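Local coordinates for protein lytic Polysaccharide Monooxygenase (Phytophthora infestans, PDB 6Z5Y) that binds copper through its catalytic domain and probably cleaves pectin oxidatively, helping the oomycete infect plants, at residues C143-W149 against Y164-L170; L104-L110 against P132-C138. Where two conformers were deposited one is given. Numbering follows the deposited sequence.

Interaction 1: C143-W149 against Y164-L170; sequences CMLRFYW and YKNCIPL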
ATOM      1  N   CYS A 143     -17.835  -1.279   1.396  1.00 10.87           N
ATOM      2  CA  CYS A 143     -16.659  -2.145   1.166  1.00 10.93           C
ATOM      3  C   CYS A 143     -15.582  -1.701   2.128  1.00  9.57           C
ATOM      4  O   CYS A 143     -15.583  -0.565   2.575  1.00 12.46           O
ATOM      5  CB  CYS A 143     -16.119  -2.102  -0.261  1.00 12.86           C
ATOM      6  SG  CYS A 143     -15.692  -0.428  -0.748  1.00 13.20           S
ATOM      7  N   MET A 144     -14.645  -2.570   2.378  1.00  7.50           N
ATOM      8  CA  MET A 144     -13.394  -2.169   3.017  1.00  7.64           C
ATOM      9  C   MET A 144     -12.338  -1.938   1.941  1.00  7.24           C
ATOM     10  O   MET A 144     -11.947  -2.876   1.225  1.00  7.67           O
ATOM     11  CB  MET A 144     -12.906  -3.263   3.963  1.00  7.60           C
ATOM     12  CG  MET A 144     -11.692  -2.850   4.785  1.00  8.38           C
ATOM     13  SD  MET A 144     -11.982  -1.447   5.865  1.00  8.57           S
ATOM     14  CE  MET A 144     -13.332  -2.083   6.827  1.00  9.73           C
ATOM     15  N   LEU A 145     -11.847  -0.707   1.875  1.00  6.70           N
ATOM     16  CA  LEU A 145     -10.658  -0.431   1.045  1.00  6.51           C
ATOM     17  C   LEU A 145      -9.431  -0.860   1.833  1.00  6.64           C
ATOM     18  O   LEU A 145      -9.304  -0.563   3.010  1.00  7.25           O
ATOM     19  CB  LEU A 145     -10.595   1.045   0.697  1.00  6.97           C
ATOM     20  CG  LEU A 145      -9.391   1.441  -0.174  1.00  7.23           C
ATOM     21  CD1 LEU A 145      -9.711   2.679  -1.012  1.00  8.74           C
ATOM     22  CD2 LEU A 145      -8.141   1.725   0.656  1.00  8.11           C
ATOM     23  N   ARG A 146      -8.554  -1.611   1.179  1.00  6.16           N
ATOM     24  CA  ARG A 146      -7.272  -1.961   1.788  1.00  6.29           C
ATOM     25  C   ARG A 146      -6.155  -1.540   0.868  1.00  6.72           C
ATOM     26  O   ARG A 146      -6.158  -1.855  -0.330  1.00  8.33           O
ATOM     27  CB  ARG A 146      -7.191  -3.442   2.126  1.00  7.00           C
ATOM     28  CG  ARG A 146      -8.122  -3.826   3.269  1.00  7.27           C
ATOM     29  CD  ARG A 146      -8.007  -5.293   3.632  1.00  8.51           C
ATOM     30  NE  ARG A 146      -8.844  -5.671   4.773  1.00  9.33           N
ATOM     31  CZ  ARG A 146     -10.134  -6.007   4.709  1.00  8.40           C
ATOM     32  NH1 ARG A 146     -10.774  -6.053   3.547  1.00  8.11           N
ATOM     33  NH2 ARG A 146     -10.791  -6.323   5.814  1.00  9.94           N
ATOM     34  N   PHE A 147      -5.199  -0.831   1.441  1.00  6.24           N
ATOM     35  CA  PHE A 147      -3.965  -0.397   0.754  1.00  6.42           C
ATOM     36  C   PHE A 147      -2.809  -1.168   1.332  1.00  6.27           C
ATOM     37  O   PHE A 147      -2.702  -1.290   2.573  1.00  6.62           O
ATOM     38  CB  PHE A 147      -3.776   1.098   0.980  1.00  7.07           C
ATOM     39  CG  PHE A 147      -2.494   1.676   0.451  1.00  7.05           C
ATOM     40  CD1 PHE A 147      -2.277   1.721  -0.912  1.00  7.92           C
ATOM     41  CD2 PHE A 147      -1.488   2.102   1.299  1.00  8.07           C
ATOM     42  CE1 PHE A 147      -1.100   2.297  -1.398  1.00  8.37           C
ATOM     43  CE2 PHE A 147      -0.317   2.653   0.817  1.00  8.79           C
ATOM     44  CZ  PHE A 147      -0.125   2.748  -0.534  1.00  8.75           C
ATOM     45  N   TYR A 148      -1.940  -1.631   0.463  1.00  6.53           N
ATOM     46  CA  TYR A 148      -0.690  -2.308   0.843  1.00  6.61           C
ATOM     47  C   TYR A 148       0.432  -1.690   0.036  1.00  6.69           C
ATOM     48  O   TYR A 148       0.304  -1.582  -1.196  1.00  7.62           O
ATOM     49  CB  TYR A 148      -0.768  -3.788   0.535  1.00  7.40           C
ATOM     50  CG  TYR A 148      -1.850  -4.555   1.244  1.00  7.45           C
ATOM     51  CD1 TYR A 148      -3.143  -4.604   0.775  1.00  8.03           C
ATOM     52  CD2 TYR A 148      -1.556  -5.266   2.407  1.00  8.65           C
ATOM     53  CE1 TYR A 148      -4.124  -5.331   1.471  1.00  8.73           C
ATOM     54  CE2 TYR A 148      -2.506  -5.989   3.102  1.00  8.72           C
ATOM     55  CZ  TYR A 148      -3.797  -6.018   2.633  1.00  9.58           C
ATOM     56  OH  TYR A 148      -4.780  -6.747   3.272  1.00 10.13           O
ATOM     57  N   TRP A 149       1.528  -1.421   0.701  1.00  6.93           N
ATOM     58  CA  TRP A 149       2.715  -0.867   0.030  1.00  6.88           C
ATOM     59  C   TRP A 149       3.938  -1.500   0.693  1.00  6.89           C
ATOM     60  O   TRP A 149       4.098  -1.415   1.920  1.00  7.89           O
ATOM     61  CB  TRP A 149       2.743   0.654   0.158  1.00  7.46           C
ATOM     62  CG  TRP A 149       3.918   1.377  -0.420  1.00  7.34           C
ATOM     63  CD1 TRP A 149       4.690   1.019  -1.480  1.00  8.23           C
ATOM     64  CD2 TRP A 149       4.387   2.657   0.023  1.00  7.70           C
ATOM     65  NE1 TRP A 149       5.642   1.976  -1.703  1.00  8.96           N
ATOM     66  CE2 TRP A 149       5.455   3.014  -0.820  1.00  8.31           C
ATOM     67  CE3 TRP A 149       3.981   3.543   1.026  1.00  8.03           C
ATOM     68  CZ2 TRP A 149       6.143   4.226  -0.661  1.00  8.54           C
ATOM     69  CZ3 TRP A 149       4.666   4.719   1.188  1.00  8.70           C
ATOM     70  CH2 TRP A 149       5.730   5.062   0.363  1.00  8.89           C
ATOM     71  N   TYR A 164       3.543  -0.690   4.696  1.00  7.15           N
ATOM     72  CA  TYR A 164       2.489   0.296   4.949  1.00  7.17           C
ATOM     73  C   TYR A 164       1.170  -0.395   4.616  1.00  7.51           C
ATOM     74  O   TYR A 164       1.020  -0.994   3.543  1.00  7.89           O
ATOM     75  CB  TYR A 164       2.678   1.539   4.081  1.00  8.35           C
ATOM     76  CG  TYR A 164       3.958   2.275   4.346  1.00  8.17           C
ATOM     77  CD1 TYR A 164       5.121   1.879   3.733  1.00  8.37           C
ATOM     78  CD2 TYR A 164       4.004   3.354   5.219  1.00  9.01           C
ATOM     79  CE1 TYR A 164       6.315   2.523   3.970  1.00  9.81           C
ATOM     80  CE2 TYR A 164       5.212   3.988   5.495  1.00 10.28           C
ATOM     81  CZ  TYR A 164       6.364   3.578   4.847  1.00 10.14           C
ATOM     82  OH  TYR A 164       7.557   4.210   5.114  1.00 12.13           O
ATOM     83  N   LYS A 165       0.210  -0.272   5.528  1.00  6.75           N
ATOM     84  CA  LYS A 165      -1.111  -0.842   5.373  1.00  6.35           C
ATOM     85  C   LYS A 165      -2.132   0.155   5.859  1.00  6.55           C
ATOM     86  O   LYS A 165      -1.988   0.720   6.941  1.00  6.85           O
ATOM     87  CB  LYS A 165      -1.244  -2.131   6.183  1.00  7.17           C
ATOM     88  CG  LYS A 165      -0.519  -3.315   5.592  1.00  8.47           C
ATOM     89  CD  LYS A 165      -0.475  -4.517   6.499  1.00  8.50           C
ATOM     90  CE  LYS A 165       0.630  -4.398   7.519  1.00  9.22           C
ATOM     91  NZ  LYS A 165       0.510  -5.444   8.565  1.00  9.18           N
ATOM     92  N   ASN A 166      -3.212   0.280   5.072  1.00  6.25           N
ATOM     93  CA  ASN A 166      -4.396   1.023   5.538  1.00  6.62           C
ATOM     94  C   ASN A 166      -5.623   0.156   5.282  1.00  6.41           C
ATOM     95  O   ASN A 166      -5.689  -0.579   4.286  1.00  7.25           O
ATOM     96  CB  ASN A 166      -4.593   2.329   4.768  1.00  6.73           C
ATOM     97  CG  ASN A 166      -3.423   3.283   4.735  1.00  7.14           C
ATOM     98  OD1 ASN A 166      -3.338   4.060   3.780  1.00  8.57           O
ATOM     99  ND2 ASN A 166      -2.579   3.318   5.753  1.00  7.05           N
ATOM    100  N   CYS A 167      -6.610   0.315   6.136  1.00  6.65           N
ATOM    101  CA  CYS A 167      -7.964  -0.221   5.962  1.00  6.72           C
ATOM    102  C   CYS A 167      -8.881   0.988   6.108  1.00  6.96           C
ATOM    103  O   CYS A 167      -8.802   1.652   7.130  1.00  8.51           O
ATOM    104  CB  CYS A 167      -8.322  -1.258   7.024  1.00  7.99           C
ATOM    105  SG  CYS A 167      -7.293  -2.726   6.882  1.00  9.13           S
ATOM    106  N   ILE A 168      -9.731   1.209   5.100  1.00  6.29           N
ATOM    107  CA  ILE A 168     -10.614   2.390   5.077  1.00  6.73           C
ATOM    108  C   ILE A 168     -12.005   1.932   4.709  1.00  6.62           C
ATOM    109  O   ILE A 168     -12.254   1.546   3.566  1.00  7.07           O
ATOM    110  CB  ILE A 168     -10.110   3.452   4.090  1.00  7.59           C
ATOM    111  CG1 ILE A 168      -8.658   3.842   4.410  1.00  8.71           C
ATOM    112  CG2 ILE A 168     -11.029   4.650   4.152  1.00  9.17           C
ATOM    113  CD1 ILE A 168      -8.047   4.853   3.466  1.00 10.69           C
ATOM    114  N   PRO A 169     -12.945   1.931   5.673  1.00  7.16           N
ATOM    115  CA  PRO A 169     -14.290   1.507   5.356  1.00  7.16           C
ATOM    116  C   PRO A 169     -14.941   2.575   4.484  1.00  7.00           C
ATOM    117  O   PRO A 169     -14.819   3.779   4.783  1.00  7.61           O
ATOM    118  CB  PRO A 169     -14.979   1.410   6.723  1.00  8.49           C
ATOM    119  CG  PRO A 169     -14.191   2.384   7.614  1.00  9.22           C
ATOM    120  CD  PRO A 169     -12.763   2.307   7.102  1.00  8.67           C
ATOM    121  N   LEU A 170     -15.697   2.125   3.487  1.00  7.45           N
ATOM    122  CA  LEU A 170     -16.401   3.019   2.559  1.00  7.46           C
ATOM    123  C   LEU A 170     -17.895   2.750   2.629  1.00  8.46           C
ATOM    124  O   LEU A 170     -18.330   1.627   2.818  1.00  9.20           O
ATOM    125  CB  LEU A 170     -15.923   2.831   1.125  1.00  8.02           C
ATOM    126  CG  LEU A 170     -14.409   2.943   0.914  1.00  8.16           C
ATOM    127  CD1 LEU A 170     -14.065   2.851  -0.557  1.00  9.35           C
ATOM    128  CD2 LEU A 170     -13.856   4.227   1.473  1.00  9.49           C
TER
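Part-way along an antiparallel hairpin, Tyr164 gives up more surface to the partner strand than any other residue here. Its ring lies over one face of the Trp149 indole as an offset stack, the Tyr164 ring and Trp149 six-membered ring having centroids 4.5 Å apart and planes at 29°. Both side chains point to the same face of the sheet, so flat rings can overlap, Trp149 CE3 lying 3.4 Å from Tyr164 CD1; the backbones close with Trp149 N to Tyr164 O and Tyr164 N to Trp149 O, both 2.9 Å. The hairpin lies in the five-stranded antiparallel sheet of what is probably the immunoglobulin-like β-sandwich of LPMOs. Tyr164 also stands beside the copper ion, bound too by His1 and His96, the histidine brace of LPMOs; its OH hydrogen-bonds Gln162 and His1 N. Six further ladder bonds lead to Leu170, where Leu170 N meets Cys143 O at 2.8 Å. The branched Leu170 side chain fills space beside Leu145, its CD1 3.7 Å from Cys143 SG and 4.1 Å from Leu145 CB.

Interaction 2: L104-L110 against P132-C138; sequences LDDKMVL and PVDYSSC
Leu104 opens a type II' β-turn to Lys107, with Leu104 N to Lys107 O 2.8 Å and Lys107 N to Leu104 O 3.0 Å; Asp105 has positive phi (48°). CA to CA, Leu104 lies 7.2 Å from Cys138 and Val109 5.9 Å from Val133. Branched, apolar Leu104 (m,t) fits between the Tyr135 ring (CD1 to CD1 3.9 Å) and the Cys138 sulphur (Leu104 CD1 to SG 3.7 Å) in a loop whose 136-138 part is 3-10; water 1 joins Leu104 O to Ser137 OG. Lys107, all chi t, holds its ammonium NZ 4.4 Å from Asp134 OD2, too far for a salt bridge; water 3 bridges the gap. The edge-strand hairpin meets the loop without direct hydrogen bonds, through apolar side chains and bridging waters. A classic β-bulge lies in the strand, Val109 (phi/psi -105/-16°) and Leu110 both facing Ile102. Val109 CG2 packs 3.9 Å from Val133 CG1, Leu110 CD1 4.1 Å from Val133 CG2; water 4 links Val109 O (2.8 Å) to Asp134 N (2.9 Å). Pro132 follows a cis peptide; Asp134 OD1 accepts from Ser136 N (3.0 Å), an Asx turn.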
ATOM      1  N   LEU A 104     -10.732  -3.474  -2.870  1.00  6.52           N
ATOM      2  CA  LEU A 104     -12.067  -3.181  -2.314  1.00  7.06           C
ATOM      3  C   LEU A 104     -12.669  -4.531  -1.969  1.00  7.21           C
ATOM      4  O   LEU A 104     -12.942  -5.350  -2.879  1.00  7.46           O
ATOM      5  CB  LEU A 104     -12.935  -2.414  -3.320  1.00  7.73           C
ATOM      6  CG  LEU A 104     -12.350  -1.100  -3.790  1.00  7.85           C
ATOM      7  CD1 LEU A 104     -13.260  -0.456  -4.803  1.00  9.37           C
ATOM      8  CD2 LEU A 104     -12.079  -0.141  -2.646  1.00  8.91           C
ATOM      9  N   ASP A 105     -12.752  -4.839  -0.694  1.00  7.06           N
ATOM     10  CA  ASP A 105     -12.972  -6.225  -0.246  1.00  7.08           C
ATOM     11  C   ASP A 105     -11.993  -7.116  -1.012  1.00  6.87           C
ATOM     12  O   ASP A 105     -10.771  -6.843  -0.984  1.00  6.97           O
ATOM     13  CB  ASP A 105     -14.455  -6.597  -0.280  1.00  7.74           C
ATOM     14  CG  ASP A 105     -15.294  -5.689   0.617  1.00  8.37           C
ATOM     15  OD1 ASP A 105     -14.791  -5.348   1.690  1.00  8.25           O
ATOM     16  OD2 ASP A 105     -16.451  -5.408   0.231  1.00 10.18           O
ATOM     17  N   ASP A 106     -12.475  -8.173  -1.627  1.00  7.14           N
ATOM     18  CA  ASP A 106     -11.638  -9.185  -2.303  1.00  7.64           C
ATOM     19  C   ASP A 106     -11.408  -8.881  -3.796  1.00  7.36           C
ATOM     20  O   ASP A 106     -10.938  -9.762  -4.479  1.00  8.94           O
ATOM     21  CB  ASP A 106     -12.212 -10.575  -2.081  1.00  7.49           C
ATOM     22  CG  ASP A 106     -13.682 -10.715  -2.419  1.00  7.80           C
ATOM     23  OD1 ASP A 106     -14.245  -9.759  -3.009  1.00  9.44           O
ATOM     24  OD2 ASP A 106     -14.273 -11.764  -2.078  1.00  9.26           O
ATOM     25  N   LYS A 107     -11.635  -7.649  -4.206  1.00  7.22           N
ATOM     26  CA  LYS A 107     -11.355  -7.226  -5.593  1.00  7.90           C
ATOM     27  C   LYS A 107     -10.139  -6.328  -5.598  1.00  7.29           C
ATOM     28  O   LYS A 107     -10.156  -5.239  -4.989  1.00  7.61           O
ATOM     29  CB  LYS A 107     -12.557  -6.480  -6.140  1.00  8.47           C
ATOM     30  CG  LYS A 107     -12.432  -6.066  -7.594  1.00  9.88           C
ATOM     31  CD  LYS A 107     -13.644  -5.294  -8.058  1.00 12.26           C
ATOM     32  CE  LYS A 107     -13.601  -4.792  -9.473  1.00 15.30           C
ATOM     33  NZ  LYS A 107     -14.846  -4.061  -9.819  0.50 13.43           N
ATOM     34  N   MET A 108      -9.098  -6.721  -6.269  1.00  7.49           N
ATOM     35  CA  MET A 108      -7.929  -5.839  -6.452  0.50  7.98           C
ATOM     36  C   MET A 108      -8.292  -4.832  -7.553  1.00  8.41           C
ATOM     37  O   MET A 108      -8.578  -5.240  -8.689  1.00 11.08           O
ATOM     38  CB  MET A 108      -6.645  -6.596  -6.793  0.50  9.48           C
ATOM     39  CG  MET A 108      -5.377  -5.779  -6.484  0.50 10.23           C
ATOM     40  SD  MET A 108      -3.807  -6.598  -6.873  0.50 12.91           S
ATOM     41  CE  MET A 108      -4.025  -6.730  -8.646  0.50 12.56           C
ATOM     42  N   VAL A 109      -8.324  -3.581  -7.224  1.00  7.43           N
ATOM     43  CA  VAL A 109      -8.743  -2.520  -8.151  1.00  7.47           C
ATOM     44  C   VAL A 109      -7.584  -1.712  -8.684  1.00  7.82           C
ATOM     45  O   VAL A 109      -7.786  -1.027  -9.695  1.00  9.20           O
ATOM     46  CB  VAL A 109      -9.811  -1.619  -7.531  1.00  8.06           C
ATOM     47  CG1 VAL A 109     -11.087  -2.412  -7.278  1.00  8.58           C
ATOM     48  CG2 VAL A 109      -9.356  -0.919  -6.267  1.00  7.83           C
ATOM     49  N   LEU A 110      -6.420  -1.765  -8.093  1.00  7.79           N
ATOM     50  CA  LEU A 110      -5.260  -1.031  -8.598  1.00  7.99           C
ATOM     51  C   LEU A 110      -4.018  -1.760  -8.120  1.00  8.19           C
ATOM     52  O   LEU A 110      -3.965  -2.228  -6.969  1.00  8.13           O
ATOM     53  CB  LEU A 110      -5.288   0.421  -8.119  1.00  8.85           C
ATOM     54  CG  LEU A 110      -4.064   1.252  -8.511  1.00  9.37           C
ATOM     55  CD1 LEU A 110      -4.474   2.657  -8.894  1.00  9.96           C
ATOM     56  CD2 LEU A 110      -3.000   1.304  -7.401  1.00 10.57           C
ATOM     57  N   PRO A 132      -6.427   4.357 -12.302  1.00 11.14           N
ATOM     58  CA  PRO A 132      -7.862   4.473 -12.024  1.00  9.91           C
ATOM     59  C   PRO A 132      -8.289   3.582 -10.860  1.00  9.38           C
ATOM     60  O   PRO A 132      -7.716   2.512 -10.660  1.00  9.78           O
ATOM     61  CB  PRO A 132      -8.526   3.967 -13.313  1.00 10.78           C
ATOM     62  CG  PRO A 132      -7.509   2.899 -13.811  1.00 12.31           C
ATOM     63  CD  PRO A 132      -6.159   3.443 -13.425  1.00 11.99           C
ATOM     64  N   VAL A 133      -9.275   4.044 -10.106  1.00  9.12           N
ATOM     65  CA  VAL A 133      -9.887   3.247  -9.019  1.00  9.09           C
ATOM     66  C   VAL A 133     -11.391   3.233  -9.257  1.00  9.64           C
ATOM     67  O   VAL A 133     -12.042   4.269  -9.133  1.00 11.64           O
ATOM     68  CB  VAL A 133      -9.542   3.799  -7.628  1.00  9.40           C
ATOM     69  CG1 VAL A 133     -10.173   2.924  -6.533  1.00 10.01           C
ATOM     70  CG2 VAL A 133      -8.030   3.942  -7.428  1.00  9.73           C
ATOM     71  N   ASP A 134     -11.917   2.066  -9.575  1.00  9.36           N
ATOM     72  CA  ASP A 134     -13.350   1.879  -9.797  1.00  9.82           C
ATOM     73  C   ASP A 134     -13.970   1.434  -8.475  1.00  8.96           C
ATOM     74  O   ASP A 134     -13.706   0.304  -8.025  1.00 10.05           O
ATOM     75  CB  ASP A 134     -13.534   0.848 -10.892  1.00 11.69           C
ATOM     76  CG  ASP A 134     -14.984   0.538 -11.202  1.00 13.77           C
ATOM     77  OD1 ASP A 134     -15.886   1.124 -10.604  1.00 12.82           O
ATOM     78  OD2 ASP A 134     -15.220  -0.335 -12.065  1.00 17.55           O
ATOM     79  N   TYR A 135     -14.764   2.276  -7.843  1.00  8.72           N
ATOM     80  CA  TYR A 135     -15.427   1.984  -6.577  1.00  8.51           C
ATOM     81  C   TYR A 135     -16.799   1.365  -6.748  1.00  9.36           C
ATOM     82  O   TYR A 135     -17.518   1.169  -5.746  1.00 10.03           O
ATOM     83  CB  TYR A 135     -15.565   3.262  -5.756  1.00  8.29           C
ATOM     84  CG  TYR A 135     -14.265   3.877  -5.328  1.00  8.01           C
ATOM     85  CD1 TYR A 135     -13.598   3.430  -4.202  1.00  8.09           C
ATOM     86  CD2 TYR A 135     -13.708   4.941  -6.032  1.00  8.03           C
ATOM     87  CE1 TYR A 135     -12.418   4.010  -3.784  1.00  8.27           C
ATOM     88  CE2 TYR A 135     -12.516   5.519  -5.634  1.00  8.09           C
ATOM     89  CZ  TYR A 135     -11.878   5.072  -4.485  1.00  7.55           C
ATOM     90  OH  TYR A 135     -10.737   5.654  -4.035  1.00  8.39           O
ATOM     91  N   SER A 136     -17.206   1.023  -7.967  1.00  9.41           N
ATOM     92  CA  SER A 136     -18.601   0.606  -8.182  1.00 10.05           C
ATOM     93  C   SER A 136     -19.015  -0.619  -7.384  1.00 11.70           C
ATOM     94  O   SER A 136     -20.199  -0.707  -7.001  1.00 13.59           O
ATOM     95  CB  SER A 136     -18.888   0.369  -9.638  1.00 11.34           C
ATOM     96  OG  SER A 136     -18.060  -0.632 -10.202  1.00 12.11           O
ATOM     97  N   SER A 137     -18.094  -1.532  -7.112  1.00 10.94           N
ATOM     98  CA  SER A 137     -18.435  -2.752  -6.360  1.00 12.65           C
ATOM     99  C   SER A 137     -18.861  -2.421  -4.930  1.00 13.97           C
ATOM    100  O   SER A 137     -19.487  -3.269  -4.307  1.00 18.98           O
ATOM    101  CB  SER A 137     -17.318  -3.748  -6.431  1.00 13.83           C
ATOM    102  OG  SER A 137     -16.129  -3.279  -5.804  1.00 13.97           O
ATOM    103  N   CYS A 138     -18.530  -1.244  -4.446  1.00 12.09           N
ATOM    104  CA  CYS A 138     -18.864  -0.832  -3.058  0.80 12.83           C
ATOM    105  C   CYS A 138     -20.330  -0.417  -2.930  1.00 13.60           C
ATOM    106  O   CYS A 138     -20.785  -0.213  -1.799  1.00 15.03           O
ATOM    107  CB  CYS A 138     -17.993   0.316  -2.619  0.80 11.91           C
ATOM    108  SG  CYS A 138     -16.247  -0.103  -2.710  0.80 12.25           S
TER
HETATM  109  O   HOH W   1     -15.460  -5.307  -4.147  1.00 12.41           O
HETATM  110  O   HOH W   2     -15.251  -1.883  -7.904  1.00 12.38           O
HETATM  111  O   HOH W   3     -13.797  -2.533 -12.307  1.00 25.44           O
HETATM  112  O   HOH W   4     -10.247  -0.092 -10.665  1.00  9.85           O
HETATM  113  O   HOH W   5      -6.504   0.344 -11.701  1.00 11.36           O

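In the fold
Both contacts reach the five-stranded antiparallel sheet, but at different depths. Interaction 1 pairs two inner strands, is almost wholly buried and relies on a regular backbone ladder; one end of it adjoins the copper. Interaction 2 lies at the sheet's edge strand, away from the copper site, and is only partly buried: a loop packs against that strand through apolar side chains, while waters bridge the backbone and charged groups across the gap. The two touch, with centres 11 Å apart. The Cys138-Cys143 disulfide (SG to SG 2.1 Å) ties the loop to the start of strand 143-155, Asp105 N lies 2.9 Å from Met144 O, a probable hydrogen bond, and Leu170 CD1 packs 3.7 Å from Tyr135 CD1.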